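Local structure of aldehyde dehydrogenase (Anabaena variabilis, 4H7N) at residues I53-Q58 / N177-L182; A62-R67 / S90-I95; D96-L101 / T147-L152; Q121-P126 / R455-L460; Y127-V132 / G154-V159. The protein probably oxidises aldehydes to carboxylic acids with NAD+ as the hydride acceptor, as members of the aldehyde dehydrogenase family do. All coordinates share one frame; numbering follows the deposited sequence.

Overall arrangement
Contacts 1, 2 and 3 form a connected run of packing around helices 48-64 and 82-106. Contacts 1 and 2 share helix 48-64, contacts 2 and 3 share helix 82-106, and the centres of successive contacts lie about 13 Å apart. Gln-57 NE2 of contact 1 probably hydrogen-bonds Asp-96 OD1 of contact 3 at 2.9 Å. Helix 147-153 of contact 3 leads into strand 156-161, one of the pair of contact 5, and Thr-147 packs on Val-132 and Val-159. Strand 118-134 continues from contact 5 to contact 4, about 19 Å away between centres, where the sheet meets the second subunit. The predicted active-site Glu-232 lies about 12 Å from Trp-98 and about 11 Å from Val-132, measured between side chains.

Contact 1 of 5, residues I53-Q58 / N177-L182; sequences ITTLQQ and NTVPEL
Thr-55 OG1 meets the 177-182 loop at CB of Glu-181, 3.9 Å away, while its hydroxyl hydrogen-bonds back to the carbonyl O of Gly-51 in the preceding turn. This is helix-on-loop packing in what is probably the Rossmann-like NAD-binding domain: helix 48-64 lies against the connection between helix 169-176 and strand 186-188. The threonine suits its place because its two branches do different work. With chi1 at -62°, OG1 stands beside the backbone N and settles its polarity inside its own helix, whereas CG2, anti to that N, points into the loop. There CG2 presses on Val-179 CG1 at 3.4 Å, closer than usual for two carbons, and touches Leu-182 CB at 3.7 Å. Val-179 suits the inner side of the loop because its branches divide as well: CG1 meets the threonine methyl, and CG2 approaches the backbone carbonyl carbon of Gln-58 at 4.1 Å. Glu-181 brings only its CB to the helix; its chain bends at chi2, and its carboxylate forms a salt bridge with Arg-43 on helix 27-46. Trp-44 of that helix touches Thr-55, Leu-56 and Leu-182. The two leucines meet at about a right angle, Leu-56 CD2 lying 4.1 Å from Leu-182 CD1.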
# COMPACT_ATOMS: atom_id res chain seq x y z
N ILE A 53 -16.93 -6.34 -18.14
CA ILE A 53 -16.29 -7.34 -19.02
C ILE A 53 -16.88 -7.25 -20.41
O ILE A 53 -16.14 -7.19 -21.38
CB ILE A 53 -16.40 -8.78 -18.45
CG1 ILE A 53 -15.56 -8.89 -17.17
CG2 ILE A 53 -15.87 -9.82 -19.45
CD1 ILE A 53 -15.83 -10.15 -16.36
N THR A 54 -18.20 -7.25 -20.54
CA THR A 54 -18.78 -7.16 -21.89
C THR A 54 -18.25 -5.94 -22.64
O THR A 54 -17.86 -6.03 -23.78
CB THR A 54 -20.31 -7.15 -21.79
OG1 THR A 54 -20.71 -8.40 -21.23
CG2 THR A 54 -21.00 -6.96 -23.18
N THR A 55 -18.22 -4.81 -21.95
CA THR A 55 -17.77 -3.56 -22.51
C THR A 55 -16.31 -3.61 -22.93
O THR A 55 -15.98 -3.19 -24.01
CB THR A 55 -17.96 -2.46 -21.45
OG1 THR A 55 -19.35 -2.35 -21.15
CG2 THR A 55 -17.53 -1.15 -21.93
N LEU A 56 -15.43 -4.15 -22.09
CA LEU A 56 -14.02 -4.25 -22.42
C LEU A 56 -13.84 -5.15 -23.64
O LEU A 56 -13.03 -4.86 -24.54
CB LEU A 56 -13.19 -4.78 -21.22
CG LEU A 56 -12.57 -3.73 -20.30
CD1 LEU A 56 -11.58 -2.85 -21.03
CD2 LEU A 56 -13.57 -2.80 -19.69
N GLN A 57 -14.60 -6.24 -23.70
CA GLN A 57 -14.52 -7.10 -24.89
C GLN A 57 -15.02 -6.38 -26.16
O GLN A 57 -14.51 -6.64 -27.25
CB GLN A 57 -15.28 -8.44 -24.67
CG GLN A 57 -14.56 -9.32 -23.62
CD GLN A 57 -13.24 -9.93 -24.13
OE1 GLN A 57 -13.11 -10.33 -25.27
NE2 GLN A 57 -12.27 -10.03 -23.26
N GLN A 58 -16.05 -5.54 -26.03
CA GLN A 58 -16.51 -4.72 -27.17
C GLN A 58 -15.39 -3.77 -27.61
O GLN A 58 -15.20 -3.58 -28.81
CB GLN A 58 -17.75 -3.86 -26.83
CG GLN A 58 -19.07 -4.52 -27.06
CD GLN A 58 -20.22 -4.02 -26.18
OE1 GLN A 58 -20.13 -3.01 -25.47
NE2 GLN A 58 -21.35 -4.76 -26.25
N ASN A 177 -14.46 5.34 -28.64
CA ASN A 177 -15.64 6.15 -28.84
C ASN A 177 -16.78 5.40 -29.48
O ASN A 177 -17.84 5.95 -29.59
CB ASN A 177 -15.32 7.40 -29.68
CG ASN A 177 -14.57 8.46 -28.89
OD1 ASN A 177 -14.75 8.61 -27.68
ND2 ASN A 177 -13.74 9.21 -29.58
N THR A 178 -16.58 4.16 -29.92
CA THR A 178 -17.69 3.32 -30.36
C THR A 178 -18.31 2.49 -29.23
O THR A 178 -19.28 1.77 -29.45
CB THR A 178 -17.22 2.31 -31.46
OG1 THR A 178 -16.33 1.37 -30.87
CG2 THR A 178 -16.47 3.01 -32.58
N VAL A 179 -17.78 2.62 -28.01
CA VAL A 179 -18.22 1.82 -26.86
C VAL A 179 -18.81 2.74 -25.80
O VAL A 179 -18.08 3.32 -24.98
CB VAL A 179 -17.05 1.06 -26.25
CG1 VAL A 179 -17.52 0.26 -25.06
CG2 VAL A 179 -16.42 0.15 -27.29
N PRO A 180 -20.13 2.89 -25.79
CA PRO A 180 -20.64 4.05 -25.05
C PRO A 180 -20.48 3.95 -23.53
O PRO A 180 -20.22 4.96 -22.88
CB PRO A 180 -22.11 4.12 -25.49
CG PRO A 180 -22.43 2.73 -25.96
CD PRO A 180 -21.17 2.20 -26.57
N GLU A 181 -20.48 2.75 -22.98
CA GLU A 181 -20.31 2.64 -21.52
C GLU A 181 -18.87 2.89 -21.01
O GLU A 181 -18.67 3.10 -19.84
CB GLU A 181 -20.81 1.29 -21.06
CG GLU A 181 -22.28 1.06 -21.39
CD GLU A 181 -23.26 1.70 -20.40
OE1 GLU A 181 -22.86 2.54 -19.53
OE2 GLU A 181 -24.47 1.33 -20.47
N LEU A 182 -17.87 2.91 -21.88
CA LEU A 182 -16.49 3.04 -21.45
C LEU A 182 -15.94 4.41 -21.73
O LEU A 182 -14.99 4.85 -21.08
CB LEU A 182 -15.66 2.01 -22.16
CG LEU A 182 -14.23 1.72 -21.74
CD1 LEU A 182 -14.16 1.23 -20.31
CD2 LEU A 182 -13.69 0.66 -22.68

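Contact 2 of 5, residues A62-R67 / S90-I95; sequences AILSRR and SFLASI
Leu-92 carries this helix-helix contact, its two methyl groups turned to different neighbours near the end of helix 48-64. The packing belongs to the helical layer of what is probably the Rossmann-like NAD-binding domain, where helix 82-106 runs past Ile-63, Leu-64 and Arg-67. Leu-92 CD1 is pressed against Leu-64 CD2 at 3.5 Å, tight for two carbons, the side chains crossing at a slant. Its other methyl, CD2, makes a looser contact with Ile-63 CG2 at 4.5 Å. A branched aliphatic residue suits this place, since a single side chain fills in against two successive residues of the facing helix. Ile-63, with the next largest area buried by the contact, sends its longer arm on to Phe-91. The two side chains reach toward each other tip to tip, Ile-63 CD1 coming to the edge of the ring, near its plane, 3.9 Å from CE2. Leu-172 and Ala-175 of helix 169-176 also touch this isoleucine, while Leu-140 and Met-144 touch the phenylalanine, so both belong to a wider apolar core. Arg-67 borders the cluster. Its chain is extended from CG to NE, and its guanidinium forms a salt bridge with Asp-89 through NH2, while NH1 lies 3.7 Å from Leu-92 CD1.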
# COMPACT_ATOMS: atom_id res chain seq x y z
N ALA A 62 -13.38 -3.65 -31.26
CA ALA A 62 -13.18 -2.45 -32.05
C ALA A 62 -11.70 -2.20 -32.35
O ALA A 62 -11.36 -1.79 -33.44
CB ALA A 62 -13.79 -1.22 -31.37
N ILE A 63 -10.83 -2.41 -31.37
CA ILE A 63 -9.40 -2.26 -31.58
C ILE A 63 -8.93 -3.26 -32.59
O ILE A 63 -8.17 -2.92 -33.51
CB ILE A 63 -8.62 -2.48 -30.26
CG1 ILE A 63 -8.95 -1.40 -29.27
CG2 ILE A 63 -7.12 -2.53 -30.52
CD1 ILE A 63 -8.65 -1.80 -27.83
N LEU A 64 -9.35 -4.50 -32.45
CA LEU A 64 -8.99 -5.51 -33.43
C LEU A 64 -9.45 -5.19 -34.84
O LEU A 64 -8.77 -5.55 -35.80
CB LEU A 64 -9.59 -6.86 -33.03
CG LEU A 64 -8.86 -7.60 -31.91
CD1 LEU A 64 -9.65 -8.81 -31.44
CD2 LEU A 64 -7.47 -8.01 -32.38
N SER A 65 -10.62 -4.56 -34.98
CA SER A 65 -11.10 -4.16 -36.30
C SER A 65 -10.22 -3.12 -36.99
O SER A 65 -10.35 -2.91 -38.19
CB SER A 65 -12.52 -3.60 -36.24
OG SER A 65 -12.55 -2.24 -35.76
N ARG A 66 -9.36 -2.45 -36.24
CA ARG A 66 -8.50 -1.40 -36.78
C ARG A 66 -7.07 -1.66 -36.36
O ARG A 66 -6.30 -0.74 -36.06
CB ARG A 66 -9.00 -0.02 -36.31
CG ARG A 66 -10.37 0.40 -36.90
CD ARG A 66 -10.36 0.36 -38.44
NE ARG A 66 -11.69 0.13 -39.07
CZ ARG A 66 -12.64 1.06 -39.12
NH1 ARG A 66 -13.81 0.82 -39.72
NH2 ARG A 66 -12.41 2.26 -38.57
N ARG A 67 -6.70 -2.93 -36.32
CA ARG A 67 -5.39 -3.30 -35.79
C ARG A 67 -4.26 -2.65 -36.57
O ARG A 67 -3.27 -2.23 -35.99
CB ARG A 67 -5.21 -4.82 -35.79
CG ARG A 67 -3.94 -5.25 -35.08
CD ARG A 67 -3.78 -6.76 -34.96
NE ARG A 67 -2.44 -7.00 -34.43
CZ ARG A 67 -2.09 -7.92 -33.55
NH1 ARG A 67 -2.97 -8.77 -33.08
NH2 ARG A 67 -0.82 -8.02 -33.20
N SER A 90 0.25 -8.84 -26.50
CA SER A 90 0.32 -8.85 -25.04
C SER A 90 -0.79 -7.99 -24.38
O SER A 90 -1.47 -8.41 -23.43
CB SER A 90 1.71 -8.45 -24.62
OG SER A 90 1.72 -8.00 -23.26
N PHE A 91 -1.00 -6.79 -24.90
CA PHE A 91 -2.18 -5.96 -24.51
C PHE A 91 -3.52 -6.70 -24.69
O PHE A 91 -4.34 -6.75 -23.79
CB PHE A 91 -2.20 -4.66 -25.35
CG PHE A 91 -3.45 -3.83 -25.20
CD1 PHE A 91 -3.89 -3.44 -23.98
CD2 PHE A 91 -4.15 -3.43 -26.29
CE1 PHE A 91 -5.02 -2.66 -23.85
CE2 PHE A 91 -5.25 -2.65 -26.19
CZ PHE A 91 -5.68 -2.25 -24.95
N LEU A 92 -3.74 -7.26 -25.86
CA LEU A 92 -4.97 -7.99 -26.12
C LEU A 92 -5.18 -9.20 -25.18
O LEU A 92 -6.28 -9.43 -24.69
CB LEU A 92 -5.03 -8.45 -27.58
CG LEU A 92 -5.04 -7.31 -28.62
CD1 LEU A 92 -4.90 -7.91 -30.01
CD2 LEU A 92 -6.27 -6.44 -28.53
N ALA A 93 -4.12 -9.94 -24.91
CA ALA A 93 -4.23 -11.10 -23.99
C ALA A 93 -4.45 -10.64 -22.58
O ALA A 93 -5.09 -11.32 -21.78
CB ALA A 93 -3.00 -12.00 -24.05
N SER A 94 -3.91 -9.47 -22.25
CA SER A 94 -4.10 -8.96 -20.90
C SER A 94 -5.59 -8.55 -20.65
O SER A 94 -6.13 -8.75 -19.57
CB SER A 94 -3.08 -7.85 -20.65
OG SER A 94 -3.48 -7.07 -19.59
N ILE A 95 -6.28 -8.03 -21.67
CA ILE A 95 -7.66 -7.72 -21.51
C ILE A 95 -8.43 -9.01 -21.21
O ILE A 95 -9.27 -9.06 -20.28
CB ILE A 95 -8.23 -7.10 -22.81
CG1 ILE A 95 -7.65 -5.68 -23.07
CG2 ILE A 95 -9.75 -7.04 -22.74
CD1 ILE A 95 -8.17 -5.08 -24.39

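Contact 3 of 5, residues D96-L101 / T147-L152; sequences DRWCGL and TIPALL
The indole of Trp-98 lies flat over the ring of Pro-149, where helix 82-106 meets helix 147-153 in what is probably the Rossmann-like NAD-binding domain. Chi1 of -75° sets Trp-98 CG anti to its carbonyl carbon, beside the backbone N. Pro-149 CB stands 3.8 Å from the centroid of the six-membered ring and only 11° off its normal, a CH-pi contact over the centre of the face. Its CG sits 3.7 Å from Trp-98 CE2, and CD lies near NE1 and CD1 of the pyrrole part. A proline suits this position: early in a helix its missing N-H costs no bond, and its rigid ring offers C-H groups. At the root of the side chain, Leu-152 CD1 presses on Trp-98 CB at 3.5 Å, and Ile-148 CG2 reaches it at 3.8 Å. Leu-152 CD1 also faces Cys-99 SG, a small, weakly polar atom. An alanine in place of Trp-98 would probably leave Pro-149 without its aromatic partner and open a gap over its ring. Leu-450 touches both residues. No hydrogen bond joins the two segments, so dispersion and the attraction of C-H groups to an electron-rich indole make up this buried contact.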
# COMPACT_ATOMS: atom_id res chain seq x y z
N ASP A 96 -8.15 -10.07 -21.99
CA ASP A 96 -8.77 -11.37 -21.75
C ASP A 96 -8.50 -11.91 -20.35
O ASP A 96 -9.42 -12.38 -19.66
CB ASP A 96 -8.33 -12.40 -22.80
CG ASP A 96 -8.95 -12.14 -24.19
OD1 ASP A 96 -9.81 -11.20 -24.30
OD2 ASP A 96 -8.63 -12.89 -25.16
N ARG A 97 -7.23 -11.91 -19.96
CA ARG A 97 -6.82 -12.46 -18.68
C ARG A 97 -7.48 -11.77 -17.48
O ARG A 97 -8.01 -12.42 -16.57
CB ARG A 97 -5.31 -12.36 -18.55
CG ARG A 97 -4.78 -13.10 -17.33
CD ARG A 97 -3.26 -13.08 -17.24
NE ARG A 97 -2.65 -11.84 -17.70
CZ ARG A 97 -2.45 -10.73 -16.97
NH1 ARG A 97 -1.86 -9.69 -17.55
NH2 ARG A 97 -2.86 -10.65 -15.68
N TRP A 98 -7.44 -10.45 -17.46
CA TRP A 98 -8.14 -9.71 -16.41
C TRP A 98 -9.65 -9.89 -16.45
O TRP A 98 -10.28 -9.95 -15.41
CB TRP A 98 -7.78 -8.22 -16.47
CG TRP A 98 -6.42 -7.95 -15.94
CD1 TRP A 98 -5.34 -7.43 -16.61
CD2 TRP A 98 -5.97 -8.21 -14.60
NE1 TRP A 98 -4.25 -7.37 -15.76
CE2 TRP A 98 -4.62 -7.81 -14.52
CE3 TRP A 98 -6.59 -8.70 -13.46
CZ2 TRP A 98 -3.87 -7.93 -13.35
CZ3 TRP A 98 -5.85 -8.81 -12.30
CH2 TRP A 98 -4.50 -8.44 -12.27
N CYS A 99 -10.26 -9.95 -17.64
CA CYS A 99 -11.69 -10.25 -17.70
C CYS A 99 -12.03 -11.60 -17.04
O CYS A 99 -13.09 -11.79 -16.39
CB CYS A 99 -12.18 -10.26 -19.15
SG CYS A 99 -12.40 -8.59 -19.83
N GLY A 100 -11.12 -12.55 -17.22
CA GLY A 100 -11.26 -13.87 -16.63
C GLY A 100 -11.14 -13.86 -15.13
O GLY A 100 -11.83 -14.64 -14.43
N LEU A 101 -10.24 -13.04 -14.60
CA LEU A 101 -9.95 -13.11 -13.17
C LEU A 101 -10.91 -12.30 -12.35
O LEU A 101 -11.16 -12.62 -11.21
CB LEU A 101 -8.55 -12.64 -12.84
CG LEU A 101 -7.40 -13.46 -13.37
CD1 LEU A 101 -6.07 -12.76 -13.05
CD2 LEU A 101 -7.43 -14.89 -12.84
N THR A 147 -4.26 0.16 -16.02
CA THR A 147 -5.56 0.70 -16.44
C THR A 147 -6.62 -0.38 -16.52
O THR A 147 -7.78 -0.20 -16.06
CB THR A 147 -5.40 1.43 -17.80
OG1 THR A 147 -4.45 2.50 -17.67
CG2 THR A 147 -6.72 1.99 -18.34
N ILE A 148 -6.27 -1.51 -17.13
CA ILE A 148 -7.26 -2.56 -17.39
C ILE A 148 -7.82 -3.15 -16.09
O ILE A 148 -9.00 -3.21 -15.96
CB ILE A 148 -6.71 -3.67 -18.32
CG1 ILE A 148 -6.42 -3.12 -19.72
CG2 ILE A 148 -7.67 -4.87 -18.33
CD1 ILE A 148 -7.63 -2.60 -20.47
N PRO A 149 -6.97 -3.60 -15.15
CA PRO A 149 -7.59 -4.10 -13.91
C PRO A 149 -8.33 -3.02 -13.14
O PRO A 149 -9.39 -3.28 -12.57
CB PRO A 149 -6.40 -4.69 -13.11
CG PRO A 149 -5.14 -4.18 -13.77
CD PRO A 149 -5.53 -3.87 -15.20
N ALA A 150 -7.83 -1.80 -13.14
CA ALA A 150 -8.56 -0.74 -12.47
C ALA A 150 -9.96 -0.54 -13.08
O ALA A 150 -10.93 -0.37 -12.34
CB ALA A 150 -7.78 0.54 -12.53
N LEU A 151 -10.07 -0.58 -14.42
CA LEU A 151 -11.37 -0.44 -15.03
C LEU A 151 -12.30 -1.57 -14.62
O LEU A 151 -13.46 -1.31 -14.34
CB LEU A 151 -11.30 -0.40 -16.57
CG LEU A 151 -10.73 0.92 -17.10
CD1 LEU A 151 -10.35 0.75 -18.56
CD2 LEU A 151 -11.72 2.05 -17.00
N LEU A 152 -11.81 -2.79 -14.60
CA LEU A 152 -12.65 -3.92 -14.26
C LEU A 152 -13.09 -3.90 -12.81
O LEU A 152 -14.14 -4.44 -12.46
CB LEU A 152 -11.92 -5.23 -14.61
CG LEU A 152 -11.90 -5.46 -16.14
CD1 LEU A 152 -10.87 -6.50 -16.58
CD2 LEU A 152 -13.27 -5.86 -16.67

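Contact 4 of 5, residues Q121-P126 / R455-L460; sequences QQSLVP and RKQAFL
Segments 121-126 and 455-460 form an antiparallel beta ladder in the arm of the fold that, as in other aldehyde dehydrogenases, serves dimerisation. Gln-121, Ser-123 and Val-125 form hydrogen-bonded pairs with Phe-459, Gln-457 and Arg-455, giving six backbone bonds; Gln-122 with Ala-458 and Leu-124 with Lys-456 are the non-hydrogen-bonded pairs between them. Ala-458 to Leu-460 also pair in parallel with a strand of the second subunit, so the sheet runs on across the interface. On the face of Leu-124 and Lys-456 the two side chains lie side by side, pointing the same way, with Leu-124 CD2 3.7 Å from Lys-456 CG. The lysine's aliphatic stem thus packs while its ammonium reaches a salt bridge with Glu-431 of the second subunit. On the other face Val-125 CG2 comes within 3.3 Å of Gln-457 OE1, and NE2 of that glutamine hydrogen-bonds Ala-413 O of the second subunit. Phe-459 turns the edge of its ring to the first strand, CD2 lying 3.6 Å from Gln-121 O; a flat phenyl suits this place, its C-H edge facing oxygens. A serine in place of Phe-459 would probably open a gap beside Ser-123 and Gln-121, which would lose the aromatic edge against their oxygens. With chi1 of 70°, Ser-123 OG lies between its backbone N and carbonyl carbon, meeting that edge in the ring plane, 3.3 Å from Phe-459 CE2.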
# COMPACT_ATOMS: atom_id res chain seq x y z
N GLN A 121 -20.41 -9.87 6.61
CA GLN A 121 -20.37 -9.82 5.14
C GLN A 121 -19.26 -8.91 4.71
O GLN A 121 -18.95 -7.95 5.40
CB GLN A 121 -21.69 -9.34 4.56
CG GLN A 121 -22.81 -10.36 4.65
CD GLN A 121 -24.15 -9.77 4.23
OE1 GLN A 121 -24.21 -8.93 3.34
NE2 GLN A 121 -25.22 -10.20 4.89
N GLN A 122 -18.65 -9.21 3.57
CA GLN A 122 -17.57 -8.39 3.02
C GLN A 122 -17.98 -7.84 1.66
O GLN A 122 -18.71 -8.51 0.93
CB GLN A 122 -16.31 -9.22 2.86
CG GLN A 122 -15.74 -9.83 4.15
CD GLN A 122 -14.79 -8.89 4.95
OE1 GLN A 122 -14.21 -9.28 5.97
NE2 GLN A 122 -14.63 -7.65 4.48
N SER A 123 -17.57 -6.62 1.33
CA SER A 123 -17.69 -6.14 -0.06
C SER A 123 -16.51 -5.27 -0.43
O SER A 123 -15.65 -5.01 0.41
CB SER A 123 -19.01 -5.39 -0.33
OG SER A 123 -18.99 -4.15 0.34
N LEU A 124 -16.46 -4.87 -1.70
CA LEU A 124 -15.33 -4.16 -2.25
C LEU A 124 -15.80 -2.91 -3.01
O LEU A 124 -16.68 -3.00 -3.83
CB LEU A 124 -14.60 -5.11 -3.17
CG LEU A 124 -14.07 -6.33 -2.41
CD1 LEU A 124 -14.34 -7.59 -3.22
CD2 LEU A 124 -12.61 -6.18 -2.06
N VAL A 125 -15.20 -1.76 -2.73
CA VAL A 125 -15.64 -0.48 -3.28
C VAL A 125 -14.45 0.13 -4.05
O VAL A 125 -13.41 0.45 -3.45
CB VAL A 125 -16.02 0.48 -2.12
CG1 VAL A 125 -16.59 1.77 -2.64
CG2 VAL A 125 -17.05 -0.19 -1.23
N PRO A 126 -14.58 0.30 -5.38
CA PRO A 126 -13.43 0.86 -6.12
C PRO A 126 -13.08 2.29 -5.74
O PRO A 126 -13.96 3.07 -5.42
CB PRO A 126 -13.90 0.82 -7.57
CG PRO A 126 -15.41 0.82 -7.52
CD PRO A 126 -15.77 0.13 -6.23
N ARG A 455 -11.37 -0.80 -2.04
CA ARG A 455 -11.33 -0.75 -0.60
C ARG A 455 -12.27 -1.85 -0.10
O ARG A 455 -13.37 -2.00 -0.59
CB ARG A 455 -11.83 0.58 -0.08
CG ARG A 455 -10.87 1.72 -0.31
CD ARG A 455 -11.38 2.89 0.53
NE ARG A 455 -10.52 4.09 0.50
CZ ARG A 455 -10.63 5.08 -0.37
NH1 ARG A 455 -9.82 6.13 -0.25
NH2 ARG A 455 -11.52 5.02 -1.36
N LYS A 456 -11.79 -2.61 0.85
CA LYS A 456 -12.57 -3.63 1.52
C LYS A 456 -13.44 -2.99 2.57
O LYS A 456 -12.99 -2.09 3.30
CB LYS A 456 -11.62 -4.66 2.14
CG LYS A 456 -10.89 -5.52 1.13
CD LYS A 456 -9.80 -6.36 1.81
CE LYS A 456 -8.58 -6.61 0.91
NZ LYS A 456 -7.49 -7.20 1.76
N GLN A 457 -14.68 -3.42 2.63
CA GLN A 457 -15.66 -2.97 3.62
C GLN A 457 -16.18 -4.18 4.35
O GLN A 457 -16.57 -5.16 3.72
CB GLN A 457 -16.88 -2.37 2.93
CG GLN A 457 -16.79 -0.94 2.61
CD GLN A 457 -18.15 -0.37 2.19
OE1 GLN A 457 -18.87 -0.95 1.39
NE2 GLN A 457 -18.47 0.79 2.72
N ALA A 458 -16.18 -4.14 5.67
CA ALA A 458 -16.78 -5.21 6.48
C ALA A 458 -18.13 -4.75 7.05
O ALA A 458 -18.30 -3.58 7.42
CB ALA A 458 -15.83 -5.61 7.59
N PHE A 459 -19.12 -5.64 7.03
CA PHE A 459 -20.40 -5.39 7.67
C PHE A 459 -20.51 -6.46 8.74
O PHE A 459 -20.53 -7.66 8.44
CB PHE A 459 -21.57 -5.48 6.69
CG PHE A 459 -21.43 -4.58 5.50
CD1 PHE A 459 -21.88 -3.28 5.54
CD2 PHE A 459 -20.82 -5.03 4.34
CE1 PHE A 459 -21.73 -2.44 4.45
CE2 PHE A 459 -20.67 -4.18 3.23
CZ PHE A 459 -21.13 -2.89 3.30
N LEU A 460 -20.55 -6.01 9.98
CA LEU A 460 -20.75 -6.89 11.12
C LEU A 460 -22.17 -6.74 11.61
O LEU A 460 -22.58 -5.67 12.04
CB LEU A 460 -19.77 -6.54 12.22
CG LEU A 460 -18.32 -6.85 11.86
CD1 LEU A 460 -17.31 -6.13 12.76
CD2 LEU A 460 -18.09 -8.37 11.90
O HOH W 1 -13.03 3.37 -2.22

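Contact 5 of 5, residues Y127-V132 / G154-V159; sequences YPLVGV and GCAVVV
Leu-129 reaches the neighbouring strand because chi1 of -172° sets CG anti to its backbone N and chi2 of 62° then turns CD1 toward Ala-156 and Val-158. CD1 rests 3.8 Å from Val-158 CG2 and 4.0 Å from Ala-156 CB; the small alanine lets the long leucine lie close to the partner strand. On the opposite face of the sheet, chi1 of 172° sets Val-132 CG1 anti to the backbone N, leaving CG2 anti to the carbonyl carbon, where it meets Val-157 CG1 at 3.9 Å, the side chains crossing at a slant. Val-130 CG2 packs equally near Cys-155 SG, just before the second strand starts. Beta-branched valines suit these sites, since they favour extended backbone and present compact methyls to the helix side. The backbones form a parallel ladder. Val-130 gives its N-H to Ala-156 O and takes one from Val-158 N at 2.8 Å, while Val-132 N bonds Val-158 O and Ala-156 N bonds Pro-128 O. Strand 118-134, the helices after it and strand 156-161 form a beta-alpha-beta crossover of the kind that builds Rossmann-like NAD-binding domains. Thr-147 and Leu-151 of helix 147-153 lie on the face of Val-132 and Val-157, and helix 27-46 touches Leu-129 on the other. On its far side strand 118-134 bonds strand 205-209, so Gly-131 lies within the sheet. Helix 147-153 closes in a Schellman motif at Gly-154, whose positive phi would jam any CB against the preceding carbonyl O.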
# COMPACT_ATOMS: atom_id res chain seq x y z
N TYR A 127 -11.81 2.67 -5.85
CA TYR A 127 -11.44 4.09 -5.86
C TYR A 127 -12.15 4.71 -7.06
O TYR A 127 -12.05 4.16 -8.15
CB TYR A 127 -9.95 4.24 -6.00
CG TYR A 127 -9.18 3.83 -4.77
CD1 TYR A 127 -8.81 2.53 -4.58
CD2 TYR A 127 -8.85 4.74 -3.78
CE1 TYR A 127 -8.13 2.12 -3.42
CE2 TYR A 127 -8.17 4.35 -2.62
CZ TYR A 127 -7.82 3.04 -2.46
OH TYR A 127 -7.17 2.64 -1.36
N PRO A 128 -12.83 5.84 -6.89
CA PRO A 128 -13.58 6.33 -8.07
C PRO A 128 -12.71 6.75 -9.27
O PRO A 128 -13.10 6.50 -10.42
CB PRO A 128 -14.35 7.51 -7.52
CG PRO A 128 -14.56 7.17 -6.07
CD PRO A 128 -13.28 6.50 -5.65
N LEU A 129 -11.59 7.39 -9.01
CA LEU A 129 -10.72 7.92 -10.08
C LEU A 129 -9.24 7.63 -9.88
O LEU A 129 -8.62 8.04 -8.88
CB LEU A 129 -10.95 9.40 -10.24
CG LEU A 129 -10.24 10.03 -11.47
CD1 LEU A 129 -10.76 9.41 -12.77
CD2 LEU A 129 -10.42 11.52 -11.51
N VAL A 130 -8.68 6.86 -10.81
CA VAL A 130 -7.29 6.41 -10.77
C VAL A 130 -6.54 7.18 -11.85
O VAL A 130 -7.06 7.33 -13.01
CB VAL A 130 -7.20 4.89 -11.03
CG1 VAL A 130 -5.77 4.44 -11.17
CG2 VAL A 130 -7.85 4.15 -9.88
N GLY A 131 -5.41 7.76 -11.48
CA GLY A 131 -4.47 8.34 -12.47
C GLY A 131 -3.31 7.41 -12.84
O GLY A 131 -2.63 6.81 -11.98
N VAL A 132 -3.08 7.25 -14.14
CA VAL A 132 -1.96 6.48 -14.63
C VAL A 132 -1.01 7.35 -15.43
O VAL A 132 -1.40 8.01 -16.39
CB VAL A 132 -2.46 5.34 -15.54
CG1 VAL A 132 -1.29 4.64 -16.21
CG2 VAL A 132 -3.26 4.35 -14.71
N GLY A 154 -14.09 -1.38 -11.43
CA GLY A 154 -15.12 -0.38 -11.34
C GLY A 154 -14.64 1.06 -11.19
O GLY A 154 -15.43 1.92 -10.98
N CYS A 155 -13.35 1.30 -11.39
CA CYS A 155 -12.78 2.63 -11.38
C CYS A 155 -12.92 3.30 -12.73
O CYS A 155 -12.87 2.65 -13.74
CB CYS A 155 -11.27 2.54 -11.13
SG CYS A 155 -10.73 1.58 -9.67
N ALA A 156 -13.01 4.62 -12.74
CA ALA A 156 -12.63 5.40 -13.91
C ALA A 156 -11.13 5.68 -13.87
O ALA A 156 -10.48 5.69 -12.78
CB ALA A 156 -13.42 6.70 -13.96
N VAL A 157 -10.53 5.82 -15.06
CA VAL A 157 -9.10 5.91 -15.15
C VAL A 157 -8.74 7.04 -16.11
O VAL A 157 -9.28 7.09 -17.24
CB VAL A 157 -8.48 4.61 -15.66
CG1 VAL A 157 -6.97 4.72 -15.67
CG2 VAL A 157 -8.94 3.40 -14.86
N VAL A 158 -7.87 7.95 -15.66
CA VAL A 158 -7.24 8.96 -16.54
C VAL A 158 -5.80 8.55 -16.85
O VAL A 158 -5.00 8.37 -15.95
CB VAL A 158 -7.22 10.36 -15.90
CG1 VAL A 158 -6.67 11.37 -16.88
CG2 VAL A 158 -8.62 10.79 -15.59
N VAL A 159 -5.50 8.34 -18.11
CA VAL A 159 -4.23 7.87 -18.52
C VAL A 159 -3.46 8.99 -19.23
O VAL A 159 -3.97 9.56 -20.19
CB VAL A 159 -4.38 6.68 -19.53
CG1 VAL A 159 -3.02 6.16 -20.02
CG2 VAL A 159 -5.19 5.58 -18.91